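Side-chain contacts in Lmo0547 protein (Listeria monocytogenes, PDB 4R9N), which is a putative SorC-family (DeoR-type) transcriptional regulator that probably binds a carbohydrate effector through the domain seen here and also specific regulatory DNA: residues S159-E163 with I164-N168; E170-E173 with E174-K178; V181-N185 with S186-T190; I99-D102 with L103-K106; Q226-E229 with A230-A234. All coordinates share one frame; numbering follows the deposited sequence. Where two conformers were deposited one is given.

Contact 1 (S159-E163 with I164-N168); sequences STMEE and IGYIN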
# COMPACT_ATOMS: atom_id res chain seq x y z
N SER A 159 2.12 -16.00 1.28
CA SER A 159 1.48 -14.69 1.15
C SER A 159 0.36 -14.67 0.12
O SER A 159 0.21 -15.60 -0.68
CB SER A 159 2.52 -13.63 0.75
OG SER A 159 2.90 -13.80 -0.61
N THR A 160 -0.41 -13.57 0.13
CA THR A 160 -1.52 -13.31 -0.81
C THR A 160 -1.08 -13.51 -2.27
O THR A 160 -1.69 -14.30 -3.00
CB THR A 160 -2.10 -11.87 -0.62
OG1 THR A 160 -2.79 -11.78 0.63
CG2 THR A 160 -3.09 -11.49 -1.75
N MSE A 161 -0.04 -12.80 -2.69
CA MSE A 161 0.46 -12.89 -4.08
C MSE A 161 0.79 -14.32 -4.53
O MSE A 161 0.49 -14.72 -5.65
CB MSE A 161 1.73 -12.10 -4.21
CG MSE A 161 1.51 -10.61 -4.24
SE MSE A 161 3.34 -9.88 -4.18
CE MSE A 161 3.72 -10.05 -2.23
N GLU A 162 1.39 -15.11 -3.66
CA GLU A 162 1.64 -16.52 -3.99
C GLU A 162 0.34 -17.34 -4.02
O GLU A 162 0.12 -18.15 -4.93
CB GLU A 162 2.62 -17.18 -3.01
CG GLU A 162 2.72 -18.68 -3.25
CD GLU A 162 3.78 -19.37 -2.43
OE1 GLU A 162 4.00 -18.96 -1.27
OE2 GLU A 162 4.38 -20.35 -2.96
N GLU A 163 -0.54 -17.11 -3.05
CA GLU A 163 -1.78 -17.89 -3.00
C GLU A 163 -2.66 -17.55 -4.22
O GLU A 163 -3.37 -18.42 -4.72
CB GLU A 163 -2.51 -17.69 -1.66
CG GLU A 163 -1.70 -18.06 -0.40
CD GLU A 163 -1.01 -19.42 -0.46
OE1 GLU A 163 -0.26 -19.71 -1.42
OE2 GLU A 163 -1.19 -20.21 0.50
N ILE A 164 -2.57 -16.32 -4.73
CA ILE A 164 -3.30 -15.95 -5.95
C ILE A 164 -2.54 -16.23 -7.26
O ILE A 164 -2.99 -15.81 -8.34
CB ILE A 164 -3.83 -14.48 -5.94
CG1 ILE A 164 -2.70 -13.46 -5.99
CG2 ILE A 164 -4.75 -14.26 -4.73
CD1 ILE A 164 -3.22 -12.03 -5.98
N GLY A 165 -1.41 -16.92 -7.18
CA GLY A 165 -0.65 -17.21 -8.40
C GLY A 165 -0.00 -16.02 -9.09
O GLY A 165 0.42 -16.12 -10.26
N TYR A 166 0.13 -14.90 -8.37
CA TYR A 166 0.85 -13.75 -8.88
C TYR A 166 2.36 -14.01 -9.05
O TYR A 166 2.93 -13.59 -10.01
CB TYR A 166 0.67 -12.59 -7.91
CG TYR A 166 1.23 -11.29 -8.40
CD1 TYR A 166 0.78 -10.74 -9.59
CD2 TYR A 166 2.20 -10.60 -7.67
CE1 TYR A 166 1.26 -9.51 -10.03
CE2 TYR A 166 2.70 -9.36 -8.09
CZ TYR A 166 2.25 -8.84 -9.29
OH TYR A 166 2.70 -7.66 -9.81
N ILE A 167 2.97 -14.65 -8.04
CA ILE A 167 4.38 -15.07 -8.06
C ILE A 167 4.38 -16.54 -7.69
O ILE A 167 3.51 -17.01 -6.97
CB ILE A 167 5.25 -14.27 -7.03
CG1 ILE A 167 4.72 -14.38 -5.61
CG2 ILE A 167 5.30 -12.81 -7.40
CD1 ILE A 167 5.63 -13.80 -4.54
N ASN A 168 5.36 -17.28 -8.19
CA ASN A 168 5.46 -18.67 -7.88
C ASN A 168 6.70 -18.96 -7.04
O ASN A 168 7.42 -18.04 -6.66
CB ASN A 168 5.47 -19.45 -9.19
CG ASN A 168 6.63 -19.07 -10.09
OD1 ASN A 168 7.71 -18.72 -9.60
ND2 ASN A 168 6.42 -19.14 -11.41
O HOH W 1 1.48 -19.00 -7.08

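Contact 2 (E170-E173 with E174-K178); sequences EDIE and ELRYK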
# COMPACT_ATOMS: atom_id res chain seq x y z
N GLU A 170 9.54 -20.22 -7.73
CA GLU A 170 10.82 -19.85 -8.35
C GLU A 170 11.04 -18.36 -8.21
O GLU A 170 12.16 -17.93 -7.95
CB GLU A 170 10.88 -20.24 -9.85
CG GLU A 170 11.09 -21.73 -10.05
CD GLU A 170 9.86 -22.57 -9.71
OE1 GLU A 170 8.70 -22.02 -9.75
OE2 GLU A 170 10.06 -23.78 -9.41
N ASP A 171 9.98 -17.56 -8.38
CA ASP A 171 10.06 -16.12 -8.10
C ASP A 171 10.41 -15.92 -6.63
O ASP A 171 11.21 -15.07 -6.33
CB ASP A 171 8.75 -15.37 -8.38
CG ASP A 171 8.29 -15.46 -9.82
OD1 ASP A 171 9.14 -15.34 -10.78
OD2 ASP A 171 7.06 -15.62 -9.98
N ILE A 172 9.87 -16.73 -5.71
CA ILE A 172 10.24 -16.56 -4.28
C ILE A 172 11.73 -16.85 -4.04
O ILE A 172 12.41 -16.13 -3.30
CB ILE A 172 9.30 -17.35 -3.35
CG1 ILE A 172 7.89 -16.75 -3.47
CG2 ILE A 172 9.89 -17.39 -1.93
CD1 ILE A 172 6.76 -17.56 -2.87
N GLU A 173 12.27 -17.87 -4.68
CA GLU A 173 13.66 -18.15 -4.49
C GLU A 173 14.56 -17.07 -5.09
O GLU A 173 15.56 -16.72 -4.51
CB GLU A 173 14.01 -19.57 -4.87
CG GLU A 173 13.38 -20.54 -3.87
CD GLU A 173 13.49 -20.07 -2.39
OE1 GLU A 173 14.50 -19.43 -2.03
OE2 GLU A 173 12.56 -20.33 -1.58
N GLU A 174 14.15 -16.47 -6.17
CA GLU A 174 14.88 -15.32 -6.72
C GLU A 174 14.90 -14.16 -5.72
O GLU A 174 15.97 -13.58 -5.43
CB GLU A 174 14.29 -14.96 -8.11
CG GLU A 174 14.59 -13.58 -8.65
CD GLU A 174 16.04 -13.32 -9.03
OE1 GLU A 174 16.90 -14.20 -8.85
OE2 GLU A 174 16.30 -12.16 -9.48
N LEU A 175 13.74 -13.86 -5.13
CA LEU A 175 13.63 -12.79 -4.16
C LEU A 175 14.48 -13.04 -2.95
O LEU A 175 15.18 -12.13 -2.54
CB LEU A 175 12.14 -12.58 -3.79
CG LEU A 175 11.23 -12.18 -4.97
CD1 LEU A 175 9.79 -12.01 -4.54
CD2 LEU A 175 11.64 -10.84 -5.55
N ARG A 176 14.49 -14.27 -2.40
CA ARG A 176 15.36 -14.63 -1.29
C ARG A 176 16.82 -14.46 -1.65
O ARG A 176 17.60 -13.88 -0.90
CB ARG A 176 15.13 -16.11 -0.85
CG ARG A 176 15.11 -16.31 0.67
CD ARG A 176 14.60 -17.69 1.11
NE ARG A 176 13.51 -17.56 2.11
CZ ARG A 176 12.24 -17.97 1.96
NH1 ARG A 176 11.83 -18.57 0.85
NH2 ARG A 176 11.36 -17.79 2.96
N TYR A 177 17.19 -15.00 -2.80
CA TYR A 177 18.56 -14.92 -3.25
C TYR A 177 19.01 -13.48 -3.36
O TYR A 177 20.18 -13.17 -3.11
CB TYR A 177 18.67 -15.63 -4.61
CG TYR A 177 20.07 -15.62 -5.19
CD1 TYR A 177 21.12 -16.26 -4.53
CD2 TYR A 177 20.35 -14.97 -6.40
CE1 TYR A 177 22.39 -16.26 -5.04
CE2 TYR A 177 21.64 -15.00 -6.94
CZ TYR A 177 22.64 -15.63 -6.24
OH TYR A 177 23.93 -15.66 -6.74
N LYS A 178 18.07 -12.61 -3.72
CA LYS A 178 18.34 -11.15 -3.85
C LYS A 178 18.13 -10.36 -2.55
O LYS A 178 18.11 -9.14 -2.55
CB LYS A 178 17.50 -10.60 -4.97
CG LYS A 178 17.86 -11.07 -6.39
CD LYS A 178 19.14 -10.44 -6.91
CE LYS A 178 19.54 -11.00 -8.27
NZ LYS A 178 18.67 -10.61 -9.46

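Contact 3 (V181-N185 with S186-T190); sequences VGDIN and SRFFT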
# COMPACT_ATOMS: atom_id res chain seq x y z
N VAL A 181 13.25 -8.25 1.49
CA VAL A 181 12.56 -8.33 2.77
C VAL A 181 11.10 -7.94 2.75
O VAL A 181 10.37 -8.28 3.67
CB VAL A 181 13.28 -7.52 3.87
CG1 VAL A 181 14.69 -8.02 4.00
CG2 VAL A 181 13.22 -6.04 3.61
N GLY A 182 10.65 -7.22 1.73
CA GLY A 182 9.23 -6.85 1.68
C GLY A 182 8.80 -6.35 0.32
O GLY A 182 9.60 -6.24 -0.63
N ASP A 183 7.52 -6.04 0.22
CA ASP A 183 7.01 -5.36 -0.98
C ASP A 183 5.95 -4.32 -0.65
O ASP A 183 5.25 -4.45 0.32
CB ASP A 183 6.52 -6.32 -2.05
CG ASP A 183 5.41 -7.21 -1.61
OD1 ASP A 183 5.68 -8.19 -0.86
OD2 ASP A 183 4.26 -7.03 -2.10
N ILE A 184 5.91 -3.28 -1.44
CA ILE A 184 4.89 -2.21 -1.38
C ILE A 184 4.54 -1.97 -2.85
O ILE A 184 5.46 -1.79 -3.68
CB ILE A 184 5.43 -0.89 -0.71
CG1 ILE A 184 5.58 -1.08 0.80
CG2 ILE A 184 4.48 0.26 -0.99
CD1 ILE A 184 6.29 0.08 1.49
N ASN A 185 3.25 -2.03 -3.19
CA ASN A 185 2.77 -1.75 -4.55
C ASN A 185 3.49 -2.66 -5.56
O ASN A 185 3.81 -2.24 -6.65
CB ASN A 185 2.95 -0.26 -4.89
CG ASN A 185 2.01 0.19 -5.98
OD1 ASN A 185 0.79 -0.14 -5.95
ND2 ASN A 185 2.53 0.97 -6.93
N SER A 186 3.65 -3.94 -5.16
CA SER A 186 4.32 -4.96 -5.94
C SER A 186 5.76 -4.60 -6.36
O SER A 186 6.26 -5.11 -7.38
CB SER A 186 3.55 -5.30 -7.21
OG SER A 186 4.10 -6.44 -7.87
N ARG A 187 6.42 -3.75 -5.59
CA ARG A 187 7.86 -3.50 -5.76
C ARG A 187 8.57 -4.09 -4.52
O ARG A 187 8.21 -3.76 -3.39
CB ARG A 187 8.17 -2.03 -5.86
CG ARG A 187 7.51 -1.33 -6.99
CD ARG A 187 7.87 -1.91 -8.36
NE ARG A 187 7.30 -1.10 -9.43
CZ ARG A 187 7.99 -0.41 -10.35
NH1 ARG A 187 9.35 -0.36 -10.36
NH2 ARG A 187 7.29 0.26 -11.23
N PHE A 188 9.54 -4.97 -4.77
CA PHE A 188 10.23 -5.82 -3.77
C PHE A 188 11.51 -5.17 -3.38
O PHE A 188 12.32 -4.86 -4.25
CB PHE A 188 10.47 -7.16 -4.43
CG PHE A 188 9.20 -7.88 -4.67
CD1 PHE A 188 8.61 -8.61 -3.64
CD2 PHE A 188 8.54 -7.79 -5.90
CE1 PHE A 188 7.39 -9.25 -3.83
CE2 PHE A 188 7.32 -8.42 -6.07
CZ PHE A 188 6.76 -9.15 -5.04
N PHE A 189 11.69 -4.89 -2.09
CA PHE A 189 12.81 -4.12 -1.61
C PHE A 189 13.65 -4.92 -0.63
O PHE A 189 13.22 -5.86 0.02
CB PHE A 189 12.36 -2.78 -0.98
CG PHE A 189 11.33 -2.92 0.10
CD1 PHE A 189 9.96 -2.86 -0.21
CD2 PHE A 189 11.71 -3.10 1.41
CE1 PHE A 189 8.98 -2.91 0.81
CE2 PHE A 189 10.75 -3.19 2.43
CZ PHE A 189 9.36 -3.07 2.13
N THR A 190 14.92 -4.55 -0.62
CA THR A 190 15.90 -5.05 0.32
C THR A 190 15.82 -4.30 1.65
O THR A 190 15.01 -3.41 1.82
CB THR A 190 17.31 -4.91 -0.28
OG1 THR A 190 17.48 -3.60 -0.82
CG2 THR A 190 17.48 -5.92 -1.44
O HOH W 2 2.45 -5.29 -2.80
O HOH W 3 4.60 -0.71 -9.03

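Contact 4 (I99-D102 with L103-K106); sequences ICYD and LKKK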
# COMPACT_ATOMS: atom_id res chain seq x y z
N ILE A 99 -11.05 -1.51 -6.40
CA ILE A 99 -11.03 -0.78 -5.15
C ILE A 99 -11.31 0.75 -5.36
O ILE A 99 -12.10 1.39 -4.65
CB ILE A 99 -9.72 -1.01 -4.36
CG1 ILE A 99 -9.63 -2.48 -3.88
CG2 ILE A 99 -9.63 -0.08 -3.17
CD1 ILE A 99 -8.22 -2.89 -3.52
N CYS A 100 -10.60 1.30 -6.34
CA CYS A 100 -10.75 2.71 -6.68
C CYS A 100 -12.17 3.03 -7.10
O CYS A 100 -12.71 4.08 -6.72
CB CYS A 100 -9.76 3.18 -7.77
SG CYS A 100 -8.08 3.28 -7.18
N TYR A 101 -12.76 2.17 -7.91
CA TYR A 101 -14.13 2.37 -8.35
C TYR A 101 -15.09 2.33 -7.14
O TYR A 101 -15.97 3.18 -7.01
CB TYR A 101 -14.52 1.33 -9.37
CG TYR A 101 -15.89 1.63 -9.96
CD1 TYR A 101 -17.00 0.95 -9.53
CD2 TYR A 101 -16.04 2.60 -10.92
CE1 TYR A 101 -18.26 1.25 -10.03
CE2 TYR A 101 -17.30 2.88 -11.46
CZ TYR A 101 -18.39 2.20 -10.97
OH TYR A 101 -19.66 2.42 -11.47
N ASP A 102 -14.93 1.34 -6.26
CA ASP A 102 -15.78 1.25 -5.10
C ASP A 102 -15.67 2.50 -4.20
O ASP A 102 -16.72 2.95 -3.63
CB ASP A 102 -15.51 -0.01 -4.30
CG ASP A 102 -15.86 -1.29 -5.05
OD1 ASP A 102 -16.67 -1.27 -6.01
OD2 ASP A 102 -15.32 -2.35 -4.65
N LEU A 103 -14.45 3.01 -3.98
CA LEU A 103 -14.28 4.27 -3.24
C LEU A 103 -14.93 5.45 -4.00
O LEU A 103 -15.59 6.31 -3.38
CB LEU A 103 -12.80 4.58 -2.98
CG LEU A 103 -12.12 3.64 -1.97
CD1 LEU A 103 -10.61 3.85 -2.03
CD2 LEU A 103 -12.69 3.86 -0.58
N LYS A 104 -14.87 5.43 -5.32
CA LYS A 104 -15.44 6.52 -6.12
C LYS A 104 -16.96 6.55 -5.95
O LYS A 104 -17.59 7.63 -5.90
CB LYS A 104 -15.10 6.32 -7.59
CG LYS A 104 -15.78 7.27 -8.57
CD LYS A 104 -16.62 6.55 -9.61
CE LYS A 104 -16.95 7.40 -10.84
NZ LYS A 104 -15.77 7.62 -11.74
N LYS A 105 -17.56 5.36 -5.94
CA LYS A 105 -19.02 5.25 -5.73
C LYS A 105 -19.44 5.78 -4.34
O LYS A 105 -20.50 6.46 -4.20
CB LYS A 105 -19.47 3.80 -5.83
CG LYS A 105 -19.52 3.22 -7.21
CD LYS A 105 -19.60 1.71 -7.09
CE LYS A 105 -21.02 1.17 -7.09
NZ LYS A 105 -21.35 0.58 -8.42
N LYS A 106 -18.64 5.46 -3.31
CA LYS A 106 -18.89 5.97 -1.94
C LYS A 106 -18.77 7.50 -1.82
O LYS A 106 -19.52 8.11 -1.04
CB LYS A 106 -18.03 5.25 -0.88
CG LYS A 106 -18.43 3.79 -0.65
CD LYS A 106 -17.62 3.07 0.38
CE LYS A 106 -18.18 1.67 0.62
NZ LYS A 106 -17.61 1.05 1.81

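Contact 5 (Q226-E229 with A230-A234); sequences QKKE and ALVAA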
# COMPACT_ATOMS: atom_id res chain seq x y z
N GLN A 226 4.50 -11.31 11.29
CA GLN A 226 5.35 -11.75 10.18
C GLN A 226 5.77 -10.59 9.27
O GLN A 226 6.73 -10.70 8.50
CB GLN A 226 4.63 -12.83 9.32
CG GLN A 226 4.57 -14.23 9.95
CD GLN A 226 3.89 -15.27 9.06
OE1 GLN A 226 3.49 -14.99 7.93
NE2 GLN A 226 3.75 -16.48 9.58
N LYS A 227 5.02 -9.48 9.28
CA LYS A 227 5.41 -8.33 8.44
C LYS A 227 6.36 -7.31 9.11
O LYS A 227 6.70 -6.31 8.52
CB LYS A 227 4.18 -7.62 7.95
CG LYS A 227 3.20 -8.48 7.19
CD LYS A 227 2.10 -7.56 6.74
CE LYS A 227 0.91 -8.29 6.13
NZ LYS A 227 0.11 -7.21 5.45
N LYS A 228 6.82 -7.59 10.33
CA LYS A 228 7.72 -6.67 11.03
C LYS A 228 8.93 -6.27 10.25
O LYS A 228 9.23 -5.07 10.11
CB LYS A 228 8.16 -7.27 12.39
CG LYS A 228 9.24 -6.48 13.12
CD LYS A 228 9.45 -7.09 14.51
CE LYS A 228 10.73 -6.68 15.18
NZ LYS A 228 10.72 -7.16 16.62
N GLU A 229 9.68 -7.25 9.74
CA GLU A 229 10.88 -6.94 9.00
C GLU A 229 10.59 -6.04 7.79
O GLU A 229 11.29 -5.04 7.53
CB GLU A 229 11.56 -8.26 8.61
CG GLU A 229 12.79 -8.12 7.74
CD GLU A 229 13.45 -9.48 7.40
OE1 GLU A 229 12.79 -10.43 6.88
OE2 GLU A 229 14.66 -9.56 7.60
N ALA A 230 9.56 -6.39 7.04
CA ALA A 230 9.16 -5.60 5.87
C ALA A 230 8.79 -4.18 6.26
O ALA A 230 9.18 -3.22 5.65
CB ALA A 230 7.97 -6.25 5.20
N LEU A 231 7.98 -4.06 7.29
CA LEU A 231 7.53 -2.73 7.75
C LEU A 231 8.64 -1.85 8.28
O LEU A 231 8.78 -0.62 7.95
CB LEU A 231 6.45 -2.95 8.78
CG LEU A 231 5.81 -1.71 9.36
CD1 LEU A 231 5.24 -0.85 8.26
CD2 LEU A 231 4.71 -2.18 10.30
N VAL A 232 9.47 -2.48 9.08
CA VAL A 232 10.61 -1.76 9.64
C VAL A 232 11.56 -1.26 8.59
O VAL A 232 11.98 -0.10 8.63
CB VAL A 232 11.34 -2.57 10.73
CG1 VAL A 232 12.69 -1.93 11.06
CG2 VAL A 232 10.47 -2.62 11.98
N ALA A 233 11.84 -2.08 7.59
CA ALA A 233 12.67 -1.61 6.51
C ALA A 233 12.04 -0.45 5.75
O ALA A 233 12.72 0.51 5.35
CB ALA A 233 13.01 -2.78 5.57
N ALA A 234 10.74 -0.55 5.48
CA ALA A 234 10.09 0.51 4.77
C ALA A 234 10.11 1.84 5.54
O ALA A 234 10.29 2.93 4.95
CB ALA A 234 8.65 0.10 4.45
O HOH W 4 8.53 -9.15 7.08

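Contact 1 (S159-E163 with I164-N168)
Met161 and Tyr166 run alongside each other, pointing the same way, with the CG of the selenomethionine 3.5 Å from Tyr166 CD2. Its selenium then arrives at the ring edge, 4.9 Å from the Tyr166 centroid and 75° off the ring normal, a Met-aromatic contact. Tyr166 reaches this place because its CG is anti to the backbone N (chi1 -173°). Met161 CB also touches Ile167 CG1, while Ile164 turns its CG1 back over the carbonyl oxygens of Thr160 and Met161. These side chains are gathered by a Schellman motif that ends the short helix 160-163. Gly165, with positive phi, is its C-prime residue; Tyr166 N bonds to Met161 O at 2.7 Å and Gly165 N to Glu162 O at 3.0 Å, the second donor standing above the carbonyl plane. Ile167 N adds a weak bond to the same Met161 O, and Ile164 N keeps the last helical bond to Thr160 O (2.8 Å). A water donates both to Glu162 O and to Ile167 O, joining the helix end to the outgoing chain. Farther out, the Tyr166 hydroxyl is hydrogen-bonded to Ser186 OG at the hairpin turn, Trp59 packs on Met161, and Ile172 of the next helix covers Glu162 and Ile167.

Contact 2 (E170-E173 with E174-K178)
Helix 169-177 carries this contact over about two turns, and the pair that marks its outer surface is Glu173 with Arg176, three residues apart. The two side chains lie side by side and point the same way. In the conformers described, Glu173 OE2 meets Arg176 NH1 at 3.1 Å in a salt bridge whose hydrogen bond is weak, bent to 132° at the hydrogen. The carboxylate approaches the edge of the guanidinium, and the two planes are only 15° apart. Glu173 gets there by folding at chi2 (-41°), which also brings OE1 to 3.6 Å from Arg176 CB. Because both side chains were modelled in two conformers, the bridge is doubtful as a permanent link and probably forms only part of the time. Beside this pair, Ile172 sends CG2 to 3.6 Å from Arg176 NH1, and Tyr156 gives the guanidinium a cation-pi partner from outside the helix. A second salt bridge lies at the C-terminal end, where Lys178 has just left the helix: Lys178 NZ donates to Glu174 OE2 at 2.8 Å, on the syn side of the carboxylate, and that oxygen also bonds to Thr198 OG1 while the ammonium bonds to Lys197 O. On the buried side, Leu175 sets its CG 3.2 Å from Asp171 O and packs against Pro155 and Tyr156. The backbone keeps its regular bonds, among them Arg176 N to Ile172 O at 2.9 Å, the i to i+4 pattern of an amphipathic alpha helix with charged residues on its outer side.

Contact 3 (V181-N185 with S186-T190)
Phe189 O accepts two backbone N-H groups from consecutive residues, Val181 N at 2.8 Å and, more weakly, Gly182 N at 3.4 Å. Two residues facing one make this a classic beta bulge, set in the beta hairpin of strands 180-184 and 187-190. Beyond the bulge the pairing is regular: Phe189 N returns to Gly182 O, and Ile184 and Arg187 bond to each other in both directions around a type I' turn, in which Asn185 and Ser186 both have positive phi. The Phe189 ring swings back across the partner strand because its CG sits between the backbone N and the carbonyl carbon (chi1 55°). Gly182 CA then lies over the ring face, 4.0 Å from its centroid in a CH-pi contact, and Gly182 O stands over the ring face, offset toward the rim. Ile184 CG1 comes to 3.9 Å from Phe189 CE1, while Val181 CG2 approaches CE2. On the other face of the sheet, Asp183 and Phe188 run side by side; Asp183 CB sits over the Phe188 ring, 3.9 Å from its centroid. Around the turn, Asn185 bonds to Ser58 and Leu207, and Arg187 to Glu195 and Gly206, while helices 209-213 and 228-236 cover the Ile184 and Phe189 side. Two waters finish the turn: one donates to Asp183 OD2 at 2.6 Å and accepts from Ser186 N, and the other donates to Asn185 O and accepts from Arg187 NE at 2.8 Å.

Contact 4 (I99-D102 with L103-K106)
Tyr101 and Lys105, one turn apart on helix 96-107, make the closest side-chain meeting here, on the exposed side of an amphipathic helix whose other side packs on the parallel sheet. The backbone bonds are the usual i to i+4 set: Leu103 N to Ile99 O and Lys105 N to Tyr101 O, each 2.9 Å, and Lys106 N to Asp102 O, the longest at 3.2 Å. Among carbon contacts, the aliphatic part of Lys105 meets the tyrosine ring obliquely at its CD1-CE1 side, with Lys105 CD 3.3 Å from Tyr101 CE1. A chi1 of -173° carries the ring opposite its own N, on the carbonyl side, where the lysines lie, and Lys104 CD reaches it more loosely, 4.2 Å from Tyr101 CE2. On the buried side, Ile99 CG2 touches Leu103 CD1, also at 4.2 Å, and the two residues press on Ala67 of helix 61-69 and Ile57 of strand 54-57, with Cys100 beside them on Ile80. For the charged groups, Asp102 has its partners off the segments: OD2 in a salt bridge to Arg64 and OD1 bonded to Gln98, so both carboxylate oxygens are engaged. Lys105 NZ stays 5.6 Å from Asp102 OD1, too far for a bond. Lys104 NZ goes to Ser111 OG, while Lys106, fully extended beyond CG, carries its ammonium to the carbonyls of Ala67 and Phe70 and along the way lays its own CG 3.5 Å from Asp102 O.

Contact 5 (Q226-E229 with A230-A234)
Three backbone bonds wind the first turn of helix 228-236, Leu231 N to Lys227 O at 2.9 Å, Val232 N to Lys228 O at 2.8 Å and Ala233 N to Glu229 O at 3.0 Å. Side chains press mainly on these same carbonyl oxygens. Val232 does so most plainly: its CG2 lies beside its own backbone N, and both CB and CG2 come to 3.3 Å from Lys228 O, while CG2 also approaches Lys228 CG at 4.2 Å. Leu231 CB rests 3.4 Å from Lys227 O, and Ala233 CB lies 3.5 Å from Glu229 O. At the start of the helix a water accepts from Ala230 N and donates to Gln226 O, taking the place of a direct bond between them. The helix is the crossover of a beta-alpha-beta unit between strands 217-221 and 242-246, in keeping with the Rossmann-like family of the domain. Its small residues let the hairpin come close: Ala233 meets Val181 and Phe189, and Ala234 meets Ile184. Lys228 and Val232 touch Ile253 of helix 247-253, and the Lys228 ammonium bonds to Tyr252 O and makes a cation-pi contact with the Tyr252 ring. Lys227, its chain extended, carries NZ to Val152 O.

From the N terminus, contact 4 comes first, on helix 96-107 against the parallel sheet; it touches none of the others. Contact 1 then closes the end of helix 160-163, contact 2 lies within the next helix, 169-177, contact 3 closes the hairpin that follows, and contact 5 starts helix 228-236. All five are local and run in series, with no nesting or crossing. Contact 3 is the hub: Met161 of contact 1 packs on Asp183 and Phe188, Leu175 of contact 2 on the Phe188 ring, and Ala230 of contact 5 on Gly182. Contacts 1 and 2 meet at Ile172. Contact 4 lies about 25 Å from contact 3 between centres, across the chain's centre.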